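Local coordinates for protein pyrroline carboxylate reductase (Plasmodium falciparum, PDB 2RCY) that binds NADP and probably catalyses the reduction of pyrroline-5-carboxylate to proline, the closing step of proline synthesis, at residues A[73-78]-A[85-90]; A[97-102]-A[109-114]; A[124-129]-A[164-169]. All blocks are in the same frame, centred on the assembly; numbering follows the deposited sequence.

Contact 1: residues A[73-78]-A[85-90]. With NAP (NADP nicotinamide-adenine-dinucleotide phosphate), chain G.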
# COMPACT_ATOMS: atom_id res chain seq x y z
N SER A 73 -15.27 35.68 -22.41
CA SER A 73 -15.62 37.10 -22.45
C SER A 73 -14.72 37.87 -23.42
O SER A 73 -15.20 38.72 -24.18
CB SER A 73 -15.55 37.72 -21.05
OG SER A 73 -14.23 37.69 -20.53
N VAL A 74 -13.42 37.56 -23.40
CA VAL A 74 -12.43 38.20 -24.26
C VAL A 74 -12.75 37.98 -25.74
O VAL A 74 -12.70 38.92 -26.54
CB VAL A 74 -10.98 37.72 -23.94
CG1 VAL A 74 -9.98 38.20 -24.98
CG2 VAL A 74 -10.56 38.19 -22.55
N LEU A 75 -13.10 36.74 -26.09
CA LEU A 75 -13.45 36.39 -27.47
C LEU A 75 -14.81 36.96 -27.88
O LEU A 75 -15.04 37.24 -29.06
CB LEU A 75 -13.42 34.87 -27.66
CG LEU A 75 -12.05 34.19 -27.72
CD1 LEU A 75 -12.20 32.68 -27.67
CD2 LEU A 75 -11.27 34.61 -28.96
N ASN A 76 -15.71 37.12 -26.91
CA ASN A 76 -17.02 37.73 -27.14
C ASN A 76 -16.91 39.23 -27.42
O ASN A 76 -17.73 39.79 -28.15
CB ASN A 76 -17.94 37.47 -25.95
CG ASN A 76 -19.41 37.60 -26.30
OD1 ASN A 76 -19.92 38.70 -26.48
ND2 ASN A 76 -20.09 36.47 -26.40
N ASN A 77 -15.90 39.86 -26.83
CA ASN A 77 -15.65 41.29 -27.03
C ASN A 77 -15.04 41.60 -28.40
O ASN A 77 -15.29 42.66 -28.97
CB ASN A 77 -14.75 41.84 -25.92
CG ASN A 77 -15.46 41.87 -24.57
OD1 ASN A 77 -16.69 41.93 -24.49
ND2 ASN A 77 -14.67 41.83 -23.49
N ILE A 78 -14.24 40.66 -28.92
CA ILE A 78 -13.60 40.81 -30.23
C ILE A 78 -14.40 40.13 -31.35
O ILE A 78 -13.97 40.11 -32.51
CB ILE A 78 -12.13 40.29 -30.23
CG1 ILE A 78 -12.09 38.76 -30.07
CG2 ILE A 78 -11.31 40.98 -29.15
CD1 ILE A 78 -10.93 38.10 -30.78
N LYS A 85 -10.57 37.55 -40.79
CA LYS A 85 -9.30 37.42 -40.08
C LYS A 85 -9.11 36.03 -39.46
O LYS A 85 -10.08 35.31 -39.24
CB LYS A 85 -9.18 38.51 -39.01
CG LYS A 85 -9.27 39.92 -39.57
CD LYS A 85 -8.94 40.96 -38.54
CE LYS A 85 -8.91 42.34 -39.17
NZ LYS A 85 -8.23 43.33 -38.29
N LEU A 86 -7.85 35.67 -39.20
CA LEU A 86 -7.53 34.37 -38.63
C LEU A 86 -7.36 34.44 -37.11
O LEU A 86 -6.53 35.19 -36.60
CB LEU A 86 -6.27 33.78 -39.28
CG LEU A 86 -5.85 32.36 -38.90
CD1 LEU A 86 -6.81 31.32 -39.48
CD2 LEU A 86 -4.43 32.08 -39.36
N LEU A 87 -8.16 33.64 -36.41
CA LEU A 87 -8.07 33.52 -34.96
C LEU A 87 -7.39 32.21 -34.59
O LEU A 87 -7.87 31.13 -34.94
CB LEU A 87 -9.46 33.60 -34.32
CG LEU A 87 -9.57 33.39 -32.80
CD1 LEU A 87 -9.06 34.61 -32.04
CD2 LEU A 87 -11.00 33.07 -32.41
N ILE A 88 -6.26 32.32 -33.89
CA ILE A 88 -5.58 31.13 -33.36
C ILE A 88 -5.70 31.10 -31.84
O ILE A 88 -5.41 32.09 -31.16
CB ILE A 88 -4.09 30.99 -33.88
CG1 ILE A 88 -3.06 31.47 -32.86
CG2 ILE A 88 -3.89 31.68 -35.23
CD1 ILE A 88 -2.40 30.35 -32.09
N SER A 89 -6.17 29.97 -31.31
CA SER A 89 -6.36 29.81 -29.87
C SER A 89 -5.36 28.82 -29.30
O SER A 89 -5.21 27.71 -29.82
CB SER A 89 -7.79 29.37 -29.56
OG SER A 89 -8.00 29.25 -28.17
N ILE A 90 -4.68 29.22 -28.23
CA ILE A 90 -3.75 28.33 -27.52
C ILE A 90 -4.33 27.86 -26.18
O ILE A 90 -3.65 27.20 -25.40
CB ILE A 90 -2.34 28.96 -27.33
CG1 ILE A 90 -2.39 30.22 -26.46
CG2 ILE A 90 -1.68 29.23 -28.68
CD1 ILE A 90 -1.07 30.58 -25.81
PA NAP G . -1.02 33.14 -17.20
O1A NAP G . 0.47 33.19 -16.97
O2A NAP G . -1.96 33.42 -16.05
O5B NAP G . -1.36 34.13 -18.43
C5B NAP G . -2.59 34.85 -18.53
C4B NAP G . -2.25 36.29 -18.91
O4B NAP G . -3.38 36.94 -19.50
C3B NAP G . -1.85 37.11 -17.69
O3B NAP G . -0.51 37.58 -17.86
C2B NAP G . -2.83 38.27 -17.63
O2B NAP G . -2.17 39.51 -17.38
C1B NAP G . -3.48 38.27 -19.01
N9A NAP G . -4.91 38.70 -18.99
C8A NAP G . -5.77 38.60 -17.96
N7A NAP G . -6.97 39.09 -18.34
C5A NAP G . -6.86 39.49 -19.62
C6A NAP G . -7.75 40.06 -20.53
N6A NAP G . -9.03 40.32 -20.18
N1A NAP G . -7.32 40.35 -21.78
C2A NAP G . -6.05 40.10 -22.15
N3A NAP G . -5.18 39.55 -21.29
C4A NAP G . -5.56 39.24 -20.02
O3 NAP G . -1.41 31.71 -17.83
PN NAP G . -0.51 31.02 -18.97
O1N NAP G . 0.25 29.89 -18.33
O2N NAP G . 0.22 32.08 -19.75
O5D NAP G . -1.62 30.34 -19.92
C5D NAP G . -2.42 31.10 -20.82
C4D NAP G . -3.08 30.15 -21.81
O4D NAP G . -2.08 29.41 -22.52
C3D NAP G . -3.99 29.13 -21.13
O3D NAP G . -5.25 29.13 -21.79
C2D NAP G . -3.29 27.79 -21.30
O2D NAP G . -4.22 26.73 -21.56
C1D NAP G . -2.38 28.01 -22.50
N1N NAP G . -1.16 27.20 -22.45
C2N NAP G . -0.24 27.41 -21.49
C3N NAP G . 0.93 26.65 -21.45
C7N NAP G . 1.96 26.89 -20.39
O7N NAP G . 1.74 27.79 -19.43
N7N NAP G . 3.04 26.26 -20.41
C4N NAP G . 1.14 25.67 -22.42
C5N NAP G . 0.17 25.47 -23.40
C6N NAP G . -0.97 26.26 -23.39
P2B NAP G . -1.78 39.99 -15.89
O1X NAP G . -1.50 41.46 -16.05
O2X NAP G . -2.99 39.67 -15.05
O3X NAP G . -0.55 39.17 -15.54
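The beta-alpha-beta unit made of strand 61-64, helix 71-77 and strand 86-89 belongs to the Rossmann-type nucleotide-binding domain, and here L75 and I78, at the end of its helix, come down on L87 of its second strand. The fit is purely aliphatic. L75 sends a single methyl across: its CD2 sits 3.8 Å from CD1 of L87 and equally close to CD2 of the same residue, so one methyl bridges the fork of the other leucine. L87 reaches up because its CG stands anti to the backbone N (chi1 176°), which carries both methyls off the sheet toward the helix. I78, just past the last helical turn, adds a looser touch, with its CD1 4.2 Å from L87 CD1. The main chains stay well apart, the CA atoms of L75 and L87 being 9.7 Å from each other, and the side chains fill the gap. L75 continues onto C64 of the first strand and onto L99 and M102 of the next helix, while I78 rests on N52 and A56 of helix 52-58.

Both segments also reach the cofactor. V74 places CG2 3.5 Å from N6A, the amino nitrogen of the NADP adenine, and just past the strand the carbonyl O of I90 comes within 3.3 Å of C1D of the nicotinamide ribose. Directional polar contacts to the dinucleotide are made elsewhere, among them the amides of Q14, M15 and G92. With methyl against methyl, what holds helix and strand together across this contact is hydrophobic burial and van der Waals fit, with no directional bond between them.

Contact 2: residues A[97-102]-A[109-114]; sequences GKLEEM and IVWVMP. With NAP (NADP nicotinamide-adenine-dinucleotide phosphate), chain G.
L99 lies obliquely over the branch methyl of I109, with its CB and CD1 both 3.9 Å from I109 CG2. The same L99 CD1 goes on to the start of the W111 side chain, 4.2 Å from its CB, and meets the indole at a slant. With its other methyl, CD1, I109 meets E100 CG at 3.6 Å; only the aliphatic part of the glutamate is used here. The branching of I109 explains this double reach, since CG1 is anti to the carbonyl carbon (chi1 -56°) and CG2 anti to the backbone N.

Helix 96-103 and strand 108-113 are the last two elements of a beta-alpha-beta unit that begins with strand 86-89. The short helix and strand segments run at 136° to each other, their axes 9.3 Å apart at closest approach. L99 also touches S89 of the neighbouring strand, and the indole of W111 is held by a hydrogen bond from NE1 to C91 O. Farther along the strand the chain arrives at the nicotinamide ring of NADP: selenomethionine M113 brings SE to 3.6 Å from C5N, and P114 O lies 3.3 Å from the same carbon.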
# COMPACT_ATOMS: atom_id res chain seq x y z
N GLY A 97 -15.48 23.38 -31.22
CA GLY A 97 -16.90 23.51 -30.90
C GLY A 97 -17.20 24.60 -29.89
O GLY A 97 -18.13 25.39 -30.09
N LYS A 98 -16.42 24.64 -28.82
CA LYS A 98 -16.55 25.68 -27.79
C LYS A 98 -16.08 27.04 -28.29
O LYS A 98 -16.63 28.07 -27.88
CB LYS A 98 -15.78 25.29 -26.53
CG LYS A 98 -16.55 24.39 -25.57
CD LYS A 98 -17.31 25.19 -24.51
CE LYS A 98 -17.69 24.32 -23.32
NZ LYS A 98 -16.50 23.81 -22.56
N LEU A 99 -15.08 27.05 -29.16
CA LEU A 99 -14.57 28.29 -29.75
C LEU A 99 -15.55 28.87 -30.77
O LEU A 99 -15.75 30.08 -30.80
CB LEU A 99 -13.19 28.06 -30.39
CG LEU A 99 -12.00 27.77 -29.45
CD1 LEU A 99 -10.84 27.17 -30.23
CD2 LEU A 99 -11.56 29.02 -28.69
N GLU A 100 -16.15 28.00 -31.58
CA GLU A 100 -17.19 28.40 -32.53
C GLU A 100 -18.44 28.90 -31.81
O GLU A 100 -19.23 29.66 -32.37
CB GLU A 100 -17.56 27.24 -33.46
CG GLU A 100 -16.54 26.95 -34.54
CD GLU A 100 -16.91 25.77 -35.42
OE1 GLU A 100 -17.66 24.88 -34.97
OE2 GLU A 100 -16.44 25.73 -36.58
N GLU A 101 -18.61 28.46 -30.56
CA GLU A 101 -19.71 28.91 -29.71
C GLU A 101 -19.41 30.29 -29.14
O GLU A 101 -20.32 31.06 -28.84
CB GLU A 101 -19.91 27.90 -28.57
CG GLU A 101 -21.28 27.97 -27.90
CD GLU A 101 -21.35 27.12 -26.64
OE1 GLU A 101 -20.79 26.00 -26.63
OE2 GLU A 101 -21.99 27.58 -25.67
N MSE A 102 -18.12 30.61 -29.02
CA MSE A 102 -17.66 31.87 -28.43
C MSE A 102 -17.60 33.03 -29.42
O MSE A 102 -17.90 34.17 -29.06
CB MSE A 102 -16.30 31.68 -27.75
CG MSE A 102 -16.37 30.96 -26.41
SE MSE A 102 -14.61 30.51 -25.70
CE MSE A 102 -15.17 29.69 -24.02
N ILE A 109 -11.16 29.69 -37.46
CA ILE A 109 -10.69 29.26 -36.14
C ILE A 109 -9.72 28.08 -36.23
O ILE A 109 -10.05 27.03 -36.79
CB ILE A 109 -11.87 28.93 -35.19
CG1 ILE A 109 -12.82 30.12 -35.07
CG2 ILE A 109 -11.35 28.52 -33.81
CD1 ILE A 109 -14.24 29.75 -34.71
N VAL A 110 -8.53 28.28 -35.68
CA VAL A 110 -7.53 27.22 -35.59
C VAL A 110 -7.05 27.08 -34.14
O VAL A 110 -6.71 28.07 -33.49
CB VAL A 110 -6.35 27.44 -36.60
CG1 VAL A 110 -5.76 28.84 -36.48
CG2 VAL A 110 -5.27 26.38 -36.44
N TRP A 111 -7.06 25.85 -33.63
CA TRP A 111 -6.67 25.57 -32.25
C TRP A 111 -5.27 24.97 -32.18
O TRP A 111 -5.07 23.80 -32.51
CB TRP A 111 -7.72 24.67 -31.58
CG TRP A 111 -7.44 24.30 -30.14
CD1 TRP A 111 -6.74 25.04 -29.22
CD2 TRP A 111 -7.89 23.13 -29.46
NE1 TRP A 111 -6.71 24.38 -28.02
CE2 TRP A 111 -7.41 23.21 -28.13
CE3 TRP A 111 -8.64 22.01 -29.84
CZ2 TRP A 111 -7.66 22.21 -27.19
CZ3 TRP A 111 -8.89 21.02 -28.90
CH2 TRP A 111 -8.40 21.13 -27.59
N VAL A 112 -4.32 25.78 -31.74
CA VAL A 112 -2.91 25.39 -31.66
C VAL A 112 -2.52 25.12 -30.20
O VAL A 112 -2.85 25.91 -29.31
CB VAL A 112 -1.98 26.47 -32.27
CG1 VAL A 112 -0.52 26.01 -32.27
CG2 VAL A 112 -2.42 26.83 -33.68
N MSE A 113 -1.82 24.02 -29.97
CA MSE A 113 -1.32 23.69 -28.64
C MSE A 113 0.22 23.74 -28.60
O MSE A 113 0.88 22.84 -29.12
CB MSE A 113 -1.85 22.33 -28.18
CG MSE A 113 -1.52 21.95 -26.74
SE MSE A 113 -1.92 23.34 -25.43
CE MSE A 113 -3.79 23.68 -25.86
N PRO A 114 0.77 24.81 -28.00
CA PRO A 114 2.21 25.02 -27.88
C PRO A 114 2.80 24.54 -26.55
O PRO A 114 2.08 24.04 -25.69
CB PRO A 114 2.32 26.54 -27.98
CG PRO A 114 1.04 27.05 -27.36
CD PRO A 114 0.02 25.93 -27.41
PA NAP G . -1.02 33.14 -17.20
O1A NAP G . 0.47 33.19 -16.97
O2A NAP G . -1.96 33.42 -16.05
O5B NAP G . -1.36 34.13 -18.43
C5B NAP G . -2.59 34.85 -18.53
C4B NAP G . -2.25 36.29 -18.91
O4B NAP G . -3.38 36.94 -19.50
C3B NAP G . -1.85 37.11 -17.69
O3B NAP G . -0.51 37.58 -17.86
C2B NAP G . -2.83 38.27 -17.63
O2B NAP G . -2.17 39.51 -17.38
C1B NAP G . -3.48 38.27 -19.01
N9A NAP G . -4.91 38.70 -18.99
C8A NAP G . -5.77 38.60 -17.96
N7A NAP G . -6.97 39.09 -18.34
C5A NAP G . -6.86 39.49 -19.62
C6A NAP G . -7.75 40.06 -20.53
N6A NAP G . -9.03 40.32 -20.18
N1A NAP G . -7.32 40.35 -21.78
C2A NAP G . -6.05 40.10 -22.15
N3A NAP G . -5.18 39.55 -21.29
C4A NAP G . -5.56 39.24 -20.02
O3 NAP G . -1.41 31.71 -17.83
PN NAP G . -0.51 31.02 -18.97
O1N NAP G . 0.25 29.89 -18.33
O2N NAP G . 0.22 32.08 -19.75
O5D NAP G . -1.62 30.34 -19.92
C5D NAP G . -2.42 31.10 -20.82
C4D NAP G . -3.08 30.15 -21.81
O4D NAP G . -2.08 29.41 -22.52
C3D NAP G . -3.99 29.13 -21.13
O3D NAP G . -5.25 29.13 -21.79
C2D NAP G . -3.29 27.79 -21.30
O2D NAP G . -4.22 26.73 -21.56
C1D NAP G . -2.38 28.01 -22.50
N1N NAP G . -1.16 27.20 -22.45
C2N NAP G . -0.24 27.41 -21.49
C3N NAP G . 0.93 26.65 -21.45
C7N NAP G . 1.96 26.89 -20.39
O7N NAP G . 1.74 27.79 -19.43
N7N NAP G . 3.04 26.26 -20.41
C4N NAP G . 1.14 25.67 -22.42
C5N NAP G . 0.17 25.47 -23.40
C6N NAP G . -0.97 26.26 -23.39
P2B NAP G . -1.78 39.99 -15.89
O1X NAP G . -1.50 41.46 -16.05
O2X NAP G . -2.99 39.67 -15.05
O3X NAP G . -0.55 39.17 -15.54

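Contact 3: residues A[124-129]-A[164-169]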
# COMPACT_ATOMS: atom_id res chain seq x y z
N SER A 124 7.19 22.44 -29.27
CA SER A 124 6.41 21.39 -29.91
C SER A 124 4.97 21.85 -30.03
O SER A 124 4.37 22.33 -29.07
CB SER A 124 6.49 20.09 -29.11
OG SER A 124 5.83 19.04 -29.79
N PHE A 125 4.42 21.72 -31.24
CA PHE A 125 3.08 22.21 -31.52
C PHE A 125 2.21 21.15 -32.18
O PHE A 125 2.69 20.35 -32.99
CB PHE A 125 3.12 23.45 -32.43
CG PHE A 125 4.11 24.50 -32.00
CD1 PHE A 125 5.41 24.50 -32.49
CD2 PHE A 125 3.73 25.52 -31.13
CE1 PHE A 125 6.33 25.47 -32.10
CE2 PHE A 125 4.63 26.50 -30.74
CZ PHE A 125 5.93 26.48 -31.22
N ILE A 126 0.93 21.14 -31.81
CA ILE A 126 -0.10 20.38 -32.51
C ILE A 126 -1.29 21.29 -32.78
O ILE A 126 -1.61 22.16 -31.96
CB ILE A 126 -0.57 19.10 -31.74
CG1 ILE A 126 -1.01 19.42 -30.30
CG2 ILE A 126 0.48 17.99 -31.84
CD1 ILE A 126 0.10 19.47 -29.25
N TYR A 127 -1.94 21.11 -33.93
CA TYR A 127 -3.08 21.96 -34.27
C TYR A 127 -4.18 21.27 -35.08
O TYR A 127 -3.94 20.26 -35.76
CB TYR A 127 -2.63 23.25 -34.97
CG TYR A 127 -2.44 23.16 -36.47
CD1 TYR A 127 -3.44 23.59 -37.35
CD2 TYR A 127 -1.26 22.65 -37.01
CE1 TYR A 127 -3.26 23.51 -38.73
CE2 TYR A 127 -1.08 22.57 -38.39
CZ TYR A 127 -2.08 23.00 -39.24
OH TYR A 127 -1.90 22.92 -40.60
N CYS A 128 -5.37 21.83 -34.98
CA CYS A 128 -6.52 21.45 -35.79
C CYS A 128 -7.27 22.74 -36.13
O CYS A 128 -7.12 23.75 -35.44
CB CYS A 128 -7.42 20.47 -35.04
SG CYS A 128 -8.05 21.09 -33.47
N SER A 129 -8.08 22.69 -37.18
CA SER A 129 -8.79 23.88 -37.64
C SER A 129 -10.21 23.55 -38.09
O SER A 129 -10.52 22.41 -38.42
CB SER A 129 -8.01 24.54 -38.78
OG SER A 129 -7.82 23.65 -39.86
N ALA A 164 -1.60 16.81 -23.26
CA ALA A 164 -1.05 16.12 -22.09
C ALA A 164 0.42 15.73 -22.25
O ALA A 164 1.16 15.71 -21.27
CB ALA A 164 -1.90 14.90 -21.77
N ILE A 165 0.82 15.43 -23.48
CA ILE A 165 2.20 15.04 -23.79
C ILE A 165 3.06 16.24 -24.20
O ILE A 165 4.10 16.50 -23.61
CB ILE A 165 2.25 13.95 -24.89
CG1 ILE A 165 1.72 12.62 -24.35
CG2 ILE A 165 3.67 13.78 -25.45
CD1 ILE A 165 1.40 11.61 -25.42
N SER A 166 2.60 16.97 -25.22
CA SER A 166 3.38 18.06 -25.80
C SER A 166 3.25 19.36 -25.01
O SER A 166 4.25 20.02 -24.72
CB SER A 166 3.00 18.26 -27.26
OG SER A 166 3.62 19.41 -27.81
N GLY A 167 2.02 19.73 -24.66
CA GLY A 167 1.76 20.96 -23.91
C GLY A 167 2.23 20.88 -22.47
O GLY A 167 2.93 21.77 -21.99
N CYS A 168 1.84 19.80 -21.78
CA CYS A 168 2.18 19.60 -20.37
C CYS A 168 3.53 18.93 -20.16
O CYS A 168 4.13 19.04 -19.09
CB CYS A 168 1.11 18.75 -19.68
SG CYS A 168 -0.53 19.46 -19.71
N GLY A 169 4.01 18.25 -21.20
CA GLY A 169 5.26 17.50 -21.17
C GLY A 169 6.46 18.15 -20.49
O GLY A 169 7.10 17.50 -19.66
O HOH W 1 2.32 21.51 -27.24
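S124 and S166 face each other hydroxyl to hydroxyl across the interface between strand 123-129 and segment 164-169. In both residues OG is anti to the backbone N (chi1 -175° in S124 and 173° in S166), which turns each oxygen toward the other segment, and the S124 OG to S166 OG hydrogen bond is 3.0 Å long. Either hydroxyl could be the donor. Beside this polar pair, I126 approaches from the same face of the strand and packs CD1 against the CB-OG portion of S166, 3.7 Å from S166 CB, so the methyl covers the very group whose oxygen bonds to S124. F125, between them in sequence, has its CB directed to the opposite face, where its ring meets that of F145.

Water 1 donates to S124 O at 2.9 Å; its 2.5 Å separation from S166 OG is short enough to be doubtful in detail. N115 ties the two elements together a second time, with OD1 taking S124 N and ND2 giving to S166 O. L197 of the second subunit packs against both S124 and I126, and the side chain of S166 is about 8 Å from the bound NADP. Strand against helix thus marks the seam where the central sheet of the nucleotide-binding domain meets the helical dimerisation region, a two-domain plan in keeping with the pyrroline-5-carboxylate reductase family.

In the fold
All three contacts are buried, contact 2 with a partly exposed E100 at its edge, and each sets a helix against the same mixed sheet. Contacts 1 and 2 follow one another through successive beta-alpha-beta units: their strands are neighbours, joined by probable backbone hydrogen bonds S89 N to V110 O and V112 N to S89 O, and both touch NADP. Contact 3 lies on the next strand, 123-129, which runs antiparallel to that of contact 2 and probably pairs with it through M113 N to I126 O and W111 N to C128 O. Contact 1 is wholly aliphatic and contact 2 adds W111, whereas contact 3 brings paired hydroxyls and a water, and alone is touched by another subunit.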